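Long-range contacts in LBCATS-a (Synthetic construct, PDB 5EY5), which probably cleaves indole-3-glycerol phosphate to indole and glyceraldehyde 3-phosphate, as the alpha subunit of a tryptophan synthase complex: residues 3-7 and 93-98; 52-56 and 68-72; 131-135 and 162-166. One frame throughout, in Å; residues are numbered along the deposited sequence.

Contact 1: residues 3-7 and 93-98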
loop_
_atom_site.group_PDB
_atom_site.type_symbol
_atom_site.label_atom_id
_atom_site.label_comp_id
_atom_site.label_asym_id
_atom_site.label_seq_id
_atom_site.Cartn_x
_atom_site.Cartn_y
_atom_site.Cartn_z
ATOM N N ARG A 3 -58.238 14.209 17.168
ATOM C CA ARG A 3 -57.984 15.614 17.488
ATOM C C ARG A 3 -57.473 16.390 16.282
ATOM O O ARG A 3 -57.733 17.593 16.151
ATOM C CB ARG A 3 -56.968 15.728 18.629
ATOM C CG ARG A 3 -57.524 15.340 19.989
ATOM C CD ARG A 3 -56.509 15.651 21.090
ATOM N NE ARG A 3 -56.963 15.194 22.401
ATOM C CZ ARG A 3 -56.584 14.056 22.978
ATOM N NH1 ARG A 3 -55.736 13.241 22.364
ATOM N NH2 ARG A 3 -57.056 13.731 24.175
ATOM N N ILE A 4 -56.693 15.744 15.414
ATOM C CA ILE A 4 -56.191 16.449 14.236
ATOM C C ILE A 4 -57.350 16.872 13.346
ATOM O O ILE A 4 -57.442 18.030 12.919
ATOM C CB ILE A 4 -55.184 15.580 13.468
ATOM C CG1 ILE A 4 -53.911 15.363 14.304
ATOM C CG2 ILE A 4 -54.841 16.243 12.150
ATOM C CD1 ILE A 4 -52.970 14.335 13.700
ATOM N N ALA A 5 -58.258 15.939 13.063
ATOM C CA ALA A 5 -59.435 16.270 12.268
ATOM C C ALA A 5 -60.256 17.371 12.930
ATOM O O ALA A 5 -60.697 18.312 12.263
ATOM C CB ALA A 5 -60.283 15.019 12.040
ATOM N N GLU A 6 -60.471 17.271 14.247
ATOM C CA GLU A 6 -61.250 18.294 14.946
ATOM C C GLU A 6 -60.604 19.668 14.818
ATOM O O GLU A 6 -61.283 20.661 14.552
ATOM C CB GLU A 6 -61.418 17.930 16.422
ATOM C CG GLU A 6 -61.983 16.552 16.659
ATOM C CD GLU A 6 -62.244 16.259 18.127
ATOM O OE1 GLU A 6 -61.564 16.856 18.994
ATOM O OE2 GLU A 6 -63.137 15.430 18.411
ATOM N N ALA A 7 -59.284 19.738 14.986
ATOM C CA ALA A 7 -58.580 21.006 14.842
ATOM C C ALA A 7 -58.766 21.616 13.450
ATOM O O ALA A 7 -59.025 22.816 13.326
ATOM C CB ALA A 7 -57.102 20.805 15.135
ATOM N N THR A 93 -56.225 18.357 27.289
ATOM C CA THR A 93 -56.767 17.282 26.465
ATOM C C THR A 93 -57.127 17.739 25.056
ATOM O O THR A 93 -57.593 16.923 24.253
ATOM C CB THR A 93 -58.012 16.690 27.132
ATOM O OG1 THR A 93 -59.161 17.476 26.785
ATOM C CG2 THR A 93 -57.852 16.707 28.636
ATOM N N ASP A 94 -56.930 19.019 24.742
ATOM C CA ASP A 94 -57.374 19.586 23.476
ATOM C C ASP A 94 -56.302 19.515 22.387
ATOM O O ASP A 94 -56.592 19.094 21.262
ATOM C CB ASP A 94 -57.809 21.043 23.688
ATOM C CG ASP A 94 -58.711 21.216 24.900
ATOM O OD1 ASP A 94 -59.935 21.009 24.772
ATOM O OD2 ASP A 94 -58.195 21.565 25.984
ATOM N N VAL A 95 -55.071 19.912 22.700
ATOM C CA VAL A 95 -54.077 20.196 21.651
ATOM C C VAL A 95 -53.682 18.904 20.947
ATOM O O VAL A 95 -53.281 17.935 21.616
ATOM C CB VAL A 95 -52.849 20.877 22.248
ATOM C CG1 VAL A 95 -52.148 19.933 23.212
ATOM C CG2 VAL A 95 -51.904 21.295 21.133
ATOM N N PRO A 96 -53.747 18.842 19.614
ATOM C CA PRO A 96 -53.272 17.645 18.917
ATOM C C PRO A 96 -51.757 17.551 19.000
ATOM O O PRO A 96 -51.041 18.539 18.811
ATOM C CB PRO A 96 -53.753 17.849 17.472
ATOM C CG PRO A 96 -54.866 18.867 17.584
ATOM C CD PRO A 96 -54.467 19.760 18.715
ATOM N N ILE A 97 -51.278 16.352 19.299
ATOM C CA ILE A 97 -49.852 16.060 19.410
ATOM C C ILE A 97 -49.509 15.035 18.342
ATOM O O ILE A 97 -50.206 14.021 18.206
ATOM C CB ILE A 97 -49.488 15.533 20.813
ATOM C CG1 ILE A 97 -49.727 16.611 21.861
ATOM C CG2 ILE A 97 -48.019 15.048 20.864
ATOM C CD1 ILE A 97 -48.740 17.749 21.770
ATOM N N VAL A 98 -48.461 15.319 17.571
ATOM C CA VAL A 98 -47.936 14.416 16.551
ATOM C C VAL A 98 -46.505 14.069 16.928
ATOM O O VAL A 98 -45.712 14.967 17.241
ATOM C CB VAL A 98 -47.987 15.053 15.150
ATOM C CG1 VAL A 98 -47.295 14.145 14.113
ATOM C CG2 VAL A 98 -49.434 15.318 14.751
#
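The ring of P96 is the bump of this contact, and the first turn of helix 3-14 supplies the hollow. P96 CG lies 3.4 Å from R3 O and 3.8 Å from A7 CB, while P96 CB meets I4 CG1 at 4.0 Å. Alanine suits position 7 because a methyl group lets the rigid ring come close to the helix backbone. I4 leaves the helix sideways, but the end of its side chain meets the strand, CD1 lying 3.8 Å from V98 CG2. The long R3 side chain spans the gap to the loop, with R3 CD 3.4 Å from D94 O, and R3 NE donates to T93 O at 2.6 Å. R3 NH1 forms a salt bridge with D124, which also accepts a hydrogen bond from I97 N. Helix 3-14 thus lies across the N-terminal end of the TIM barrel, where I4 also touches D149 of strand 149-154 and P96 bonds through its backbone to I48 of strand 48-51.

Contact 2: residues 52-56 and 68-72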
loop_
_atom_site.group_PDB
_atom_site.type_symbol
_atom_site.label_atom_id
_atom_site.label_comp_id
_atom_site.label_asym_id
_atom_site.label_seq_id
_atom_site.Cartn_x
_atom_site.Cartn_y
_atom_site.Cartn_z
ATOM N N ILE A 52 -39.100 12.806 17.951
ATOM C CA ILE A 52 -38.494 11.757 18.766
ATOM C C ILE A 52 -37.052 11.616 18.301
ATOM O O ILE A 52 -36.819 11.289 17.118
ATOM C CB ILE A 52 -39.245 10.428 18.656
ATOM C CG1 ILE A 52 -40.724 10.609 19.039
ATOM C CG2 ILE A 52 -38.569 9.370 19.521
ATOM C CD1 ILE A 52 -40.952 11.482 20.237
ATOM N N PRO A 53 -36.075 11.907 19.144
ATOM C CA PRO A 53 -34.705 12.038 18.643
ATOM C C PRO A 53 -34.158 10.685 18.223
ATOM O O PRO A 53 -34.358 9.677 18.902
ATOM C CB PRO A 53 -33.941 12.611 19.844
ATOM C CG PRO A 53 -34.736 12.133 21.066
ATOM C CD PRO A 53 -36.182 12.192 20.592
ATOM N N PHE A 54 -33.463 10.674 17.097
ATOM C CA PHE A 54 -32.891 9.459 16.540
ATOM C C PHE A 54 -31.407 9.685 16.297
ATOM O O PHE A 54 -30.967 10.810 16.029
ATOM C CB PHE A 54 -33.615 9.071 15.238
ATOM C CG PHE A 54 -33.139 7.788 14.639
ATOM C CD1 PHE A 54 -32.955 6.660 15.429
ATOM C CD2 PHE A 54 -32.887 7.700 13.276
ATOM C CE1 PHE A 54 -32.509 5.471 14.867
ATOM C CE2 PHE A 54 -32.449 6.505 12.709
ATOM C CZ PHE A 54 -32.264 5.397 13.505
ATOM N N SER A 55 -30.625 8.622 16.404
ATOM C CA SER A 55 -29.188 8.806 16.243
ATOM C C SER A 55 -28.775 9.020 14.789
ATOM O O SER A 55 -27.693 9.566 14.550
ATOM C CB SER A 55 -28.435 7.611 16.825
ATOM O OG SER A 55 -28.770 6.429 16.128
ATOM N N ASP A 56 -29.594 8.610 13.816
ATOM C CA ASP A 56 -29.254 8.739 12.394
ATOM C C ASP A 56 -30.416 9.328 11.600
ATOM O O ASP A 56 -30.976 8.697 10.701
ATOM C CB ASP A 56 -28.798 7.388 11.852
ATOM C CG ASP A 56 -27.484 6.942 12.493
ATOM O OD1 ASP A 56 -26.407 7.295 11.965
ATOM O OD2 ASP A 56 -27.528 6.285 13.558
ATOM N N SER A 68 -31.379 16.746 17.998
ATOM C CA SER A 68 -31.502 15.312 18.284
ATOM C C SER A 68 -30.327 14.798 19.095
ATOM O O SER A 68 -30.500 13.984 20.014
ATOM C CB SER A 68 -31.606 14.505 16.982
ATOM O OG SER A 68 -32.842 14.707 16.320
ATOM N N GLN A 69 -29.109 15.225 18.746
ATOM C CA GLN A 69 -27.958 14.774 19.506
ATOM C C GLN A 69 -28.019 15.301 20.941
ATOM O O GLN A 69 -27.618 14.612 21.882
ATOM C CB GLN A 69 -26.665 15.226 18.826
ATOM C CG GLN A 69 -26.182 14.306 17.698
ATOM C CD GLN A 69 -25.662 12.959 18.200
ATOM O OE1 GLN A 69 -24.518 12.847 18.652
ATOM N NE2 GLN A 69 -26.502 11.928 18.108
ATOM N N ARG A 70 -28.434 16.553 21.109
ATOM C CA ARG A 70 -28.599 17.097 22.454
ATOM C C ARG A 70 -29.676 16.330 23.219
ATOM O O ARG A 70 -29.485 15.951 24.383
ATOM C CB ARG A 70 -28.958 18.581 22.367
ATOM C CG ARG A 70 -27.808 19.469 21.867
ATOM C CD ARG A 70 -28.109 20.912 22.198
ATOM N NE ARG A 70 -29.364 21.327 21.577
ATOM C CZ ARG A 70 -29.447 21.858 20.364
ATOM N NH1 ARG A 70 -28.339 22.031 19.644
ATOM N NH2 ARG A 70 -30.629 22.219 19.877
ATOM N N ALA A 71 -30.824 16.104 22.578
ATOM C CA ALA A 71 -31.922 15.397 23.232
ATOM C C ALA A 71 -31.511 13.981 23.620
ATOM O O ALA A 71 -31.883 13.485 24.686
ATOM C CB ALA A 71 -33.149 15.390 22.313
ATOM N N LEU A 72 -30.714 13.319 22.785
ATOM C CA LEU A 72 -30.284 11.965 23.129
ATOM C C LEU A 72 -29.271 11.971 24.263
ATOM O O LEU A 72 -29.262 11.063 25.100
ATOM C CB LEU A 72 -29.703 11.265 21.903
ATOM C CG LEU A 72 -30.734 10.652 20.948
ATOM C CD1 LEU A 72 -30.012 9.924 19.805
ATOM C CD2 LEU A 72 -31.682 9.703 21.692
HETATM O O HOH W 1 -33.813 12.488 15.126
HETATM O O HOH W 2 -28.843 12.427 16.160
#
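Along 52-56 the chain leaves the barrel strand 48-51 and passes beside helix 62-73, which it will shortly enter. The I52 CA-to-CB bond points away from 68-72, and the side chain touches L78 and V81 of helix 78-91. That of P53 points toward the helix: P53 CB lies 3.7 Å from S68 O, 3.8 Å from A71 CB and 3.9 Å from L72 CG. A compact apolar ring fits here, resting beside the small methyl of A71.

F54 meets the helix mainly through its backbone. Its carbon C is 3.8 Å from L72 CD1, and two waters serve its polar atoms: water 1 accepts from F54 N at 2.7 Å and is hydrogen-bonded to S68 OG at 2.7 Å, while water 2 donates to F54 O at 2.7 Å and accepts from Q69 NE2 at 3.1 Å. S68 OG also bonds the backbone of I64, which lines the sn-glycerol-3-phosphate pocket. The F54 CA-to-CB bond points away from the helix, and its ring meets that of Y102.

S55 N approaches L72 CD1 at 3.7 Å, whereas S55 OG donates to D56 OD2 at 2.9 Å. The LBCA-b chain bonds P53 O and S55 OG, offers a basic side chain to D56 and packs on Q69 and L72, so both segments border the subunit interface.

The contact therefore folds a loop at the C-terminal end of the TIM barrel against the helix that follows it, with I52 backbone-bonded to L100 of strand 97-100 and helix 78-91 alongside.

Contact 3: residues 131-135 and 162-166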
loop_
_atom_site.group_PDB
_atom_site.type_symbol
_atom_site.label_atom_id
_atom_site.label_comp_id
_atom_site.label_asym_id
_atom_site.label_seq_id
_atom_site.Cartn_x
_atom_site.Cartn_y
_atom_site.Cartn_z
ATOM N N LEU A 131 -40.345 6.102 6.045
ATOM C CA LEU A 131 -41.288 4.999 5.835
ATOM C C LEU A 131 -42.259 5.301 4.697
ATOM O O LEU A 131 -43.306 5.929 4.912
ATOM C CB LEU A 131 -42.063 4.708 7.121
ATOM C CG LEU A 131 -42.913 3.430 7.110
ATOM C CD1 LEU A 131 -42.033 2.194 7.009
ATOM C CD2 LEU A 131 -43.837 3.350 8.314
ATOM N N PRO A 132 -41.969 4.872 3.473
ATOM C CA PRO A 132 -42.928 5.070 2.384
ATOM C C PRO A 132 -44.122 4.143 2.533
ATOM O O PRO A 132 -44.045 3.115 3.226
ATOM C CB PRO A 132 -42.113 4.744 1.119
ATOM C CG PRO A 132 -40.985 3.919 1.583
ATOM C CD PRO A 132 -40.674 4.359 2.988
ATOM N N PRO A 133 -45.259 4.494 1.927
ATOM C CA PRO A 133 -46.405 3.567 1.901
ATOM C C PRO A 133 -46.059 2.109 1.624
ATOM O O PRO A 133 -46.593 1.226 2.303
ATOM C CB PRO A 133 -47.279 4.168 0.792
ATOM C CG PRO A 133 -47.106 5.663 1.007
ATOM C CD PRO A 133 -45.621 5.823 1.392
ATOM N N GLU A 134 -45.183 1.819 0.659
ATOM C CA GLU A 134 -44.917 0.423 0.326
ATOM C C GLU A 134 -44.331 -0.355 1.503
ATOM O O GLU A 134 -44.434 -1.587 1.530
ATOM C CB GLU A 134 -43.994 0.326 -0.894
ATOM C CG GLU A 134 -44.384 1.243 -2.051
ATOM C CD GLU A 134 -43.793 2.638 -1.912
ATOM O OE1 GLU A 134 -42.810 2.943 -2.620
ATOM O OE2 GLU A 134 -44.300 3.424 -1.086
ATOM N N GLU A 135 -43.739 0.329 2.476
ATOM C CA GLU A 135 -43.186 -0.309 3.665
ATOM C C GLU A 135 -44.038 -0.082 4.909
ATOM O O GLU A 135 -43.689 -0.586 5.984
ATOM C CB GLU A 135 -41.769 0.211 3.937
ATOM C CG GLU A 135 -40.874 0.315 2.717
ATOM C CD GLU A 135 -40.423 -1.043 2.218
ATOM O OE1 GLU A 135 -40.888 -2.058 2.777
ATOM O OE2 GLU A 135 -39.603 -1.094 1.277
ATOM N N ARG A 162 -47.379 8.531 -7.646
ATOM C CA ARG A 162 -46.961 8.356 -6.266
ATOM C C ARG A 162 -47.862 9.136 -5.305
ATOM O O ARG A 162 -48.125 8.674 -4.189
ATOM C CB ARG A 162 -45.498 8.766 -6.135
ATOM C CG ARG A 162 -44.918 8.433 -4.822
ATOM C CD ARG A 162 -43.456 8.017 -4.903
ATOM N NE ARG A 162 -43.172 7.399 -3.622
ATOM C CZ ARG A 162 -43.148 6.092 -3.425
ATOM N NH1 ARG A 162 -43.317 5.272 -4.457
ATOM N NH2 ARG A 162 -42.925 5.618 -2.208
ATOM N N ILE A 163 -48.370 10.296 -5.727
ATOM C CA ILE A 163 -49.298 11.051 -4.884
ATOM C C ILE A 163 -50.584 10.261 -4.656
ATOM O O ILE A 163 -51.026 10.085 -3.516
ATOM C CB ILE A 163 -49.589 12.433 -5.496
ATOM C CG1 ILE A 163 -48.337 13.308 -5.473
ATOM C CG2 ILE A 163 -50.741 13.120 -4.749
ATOM C CD1 ILE A 163 -48.396 14.437 -6.498
ATOM N N LYS A 164 -51.221 9.794 -5.736
ATOM C CA LYS A 164 -52.404 8.950 -5.589
ATOM C C LYS A 164 -52.173 7.906 -4.520
ATOM O O LYS A 164 -52.967 7.751 -3.586
ATOM C CB LYS A 164 -52.739 8.246 -6.904
ATOM C CG LYS A 164 -53.003 9.160 -8.048
ATOM C CD LYS A 164 -54.205 10.023 -7.774
ATOM N N MET A 165 -51.062 7.189 -4.655
ATOM C CA MET A 165 -50.741 6.100 -3.746
ATOM C C MET A 165 -50.491 6.614 -2.328
ATOM O O MET A 165 -50.932 5.995 -1.349
ATOM C CB MET A 165 -49.538 5.343 -4.306
ATOM C CG MET A 165 -49.258 4.018 -3.664
ATOM S SD MET A 165 -48.296 4.327 -2.194
ATOM C CE MET A 165 -46.998 5.359 -2.874
ATOM N N ILE A 166 -49.799 7.749 -2.191
ATOM C CA ILE A 166 -49.574 8.319 -0.863
ATOM C C ILE A 166 -50.900 8.725 -0.233
ATOM O O ILE A 166 -51.249 8.288 0.868
ATOM C CB ILE A 166 -48.609 9.515 -0.933
ATOM C CG1 ILE A 166 -47.158 9.045 -1.128
ATOM C CG2 ILE A 166 -48.739 10.344 0.325
ATOM C CD1 ILE A 166 -46.226 10.112 -1.731
#
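This is a loop-to-helix contact that joins two successive beta-alpha units of the TIM barrel: 131-135 lies in the loop after strand 125-127, while helix 160-169, which follows the next strand, 149-154, carries 162-166. It combines a small apolar patch with a salt bridge at its outer edge, and it stands beside the LBCA-b chain.

The loop is shaped by its prolines and by a turn in which E135 N donates to P132 O at 2.9 Å. P133 takes the first central position of this turn, which proline's restricted phi favours, and presents its ring to the helix. P133 CB comes very close to M165 SD, at 3.2 Å, and P133 CG packs on I166 CG1 at 4.0 Å. The flexible methionine can fold itself against the stiff ring, while the branched I166 packs on F152 of strand 149-154, as P133 does.

The exposed E134 and the partly exposed R162 close the gap with opposite charges, as fits a place open to solvent and to a partner chain. The strongest polar partner of R162 is nevertheless an acidic side chain of the LBCA-b chain, bound through NE, so the arginine connects the loop to the neighbouring subunit. E135 likewise bonds a basic side chain of LBCA-b.

Within the contact E134 OE1 lies at the edge of the guanidinium, accepting from both R162 NH2, at 2.7 Å, and R162 NH1, at 3.0 Å, while R162 NH2 also makes a weak bond to E134 OE2 at 2.8 Å.

Overall arrangement
The segments of the three contacts share no helix or strand, though strand 149-154 is touched from both contact 1 and contact 3. Contact 1 lies on the opposite side of the chain's centre from contact 2: it joins the first helix to the start of a strand, touched by no other chain. Contacts 2 and 3 each set a loop that follows a strand against a helix, beside LBCA-b. Contact 2 is the buried one, apolar with bridging waters and no direct hydrogen bond; contacts 1 and 3 are partly buried and add an arginine, bound to a carbonyl in one and a carboxylate in the other. A proline ring against a helix recurs in all three.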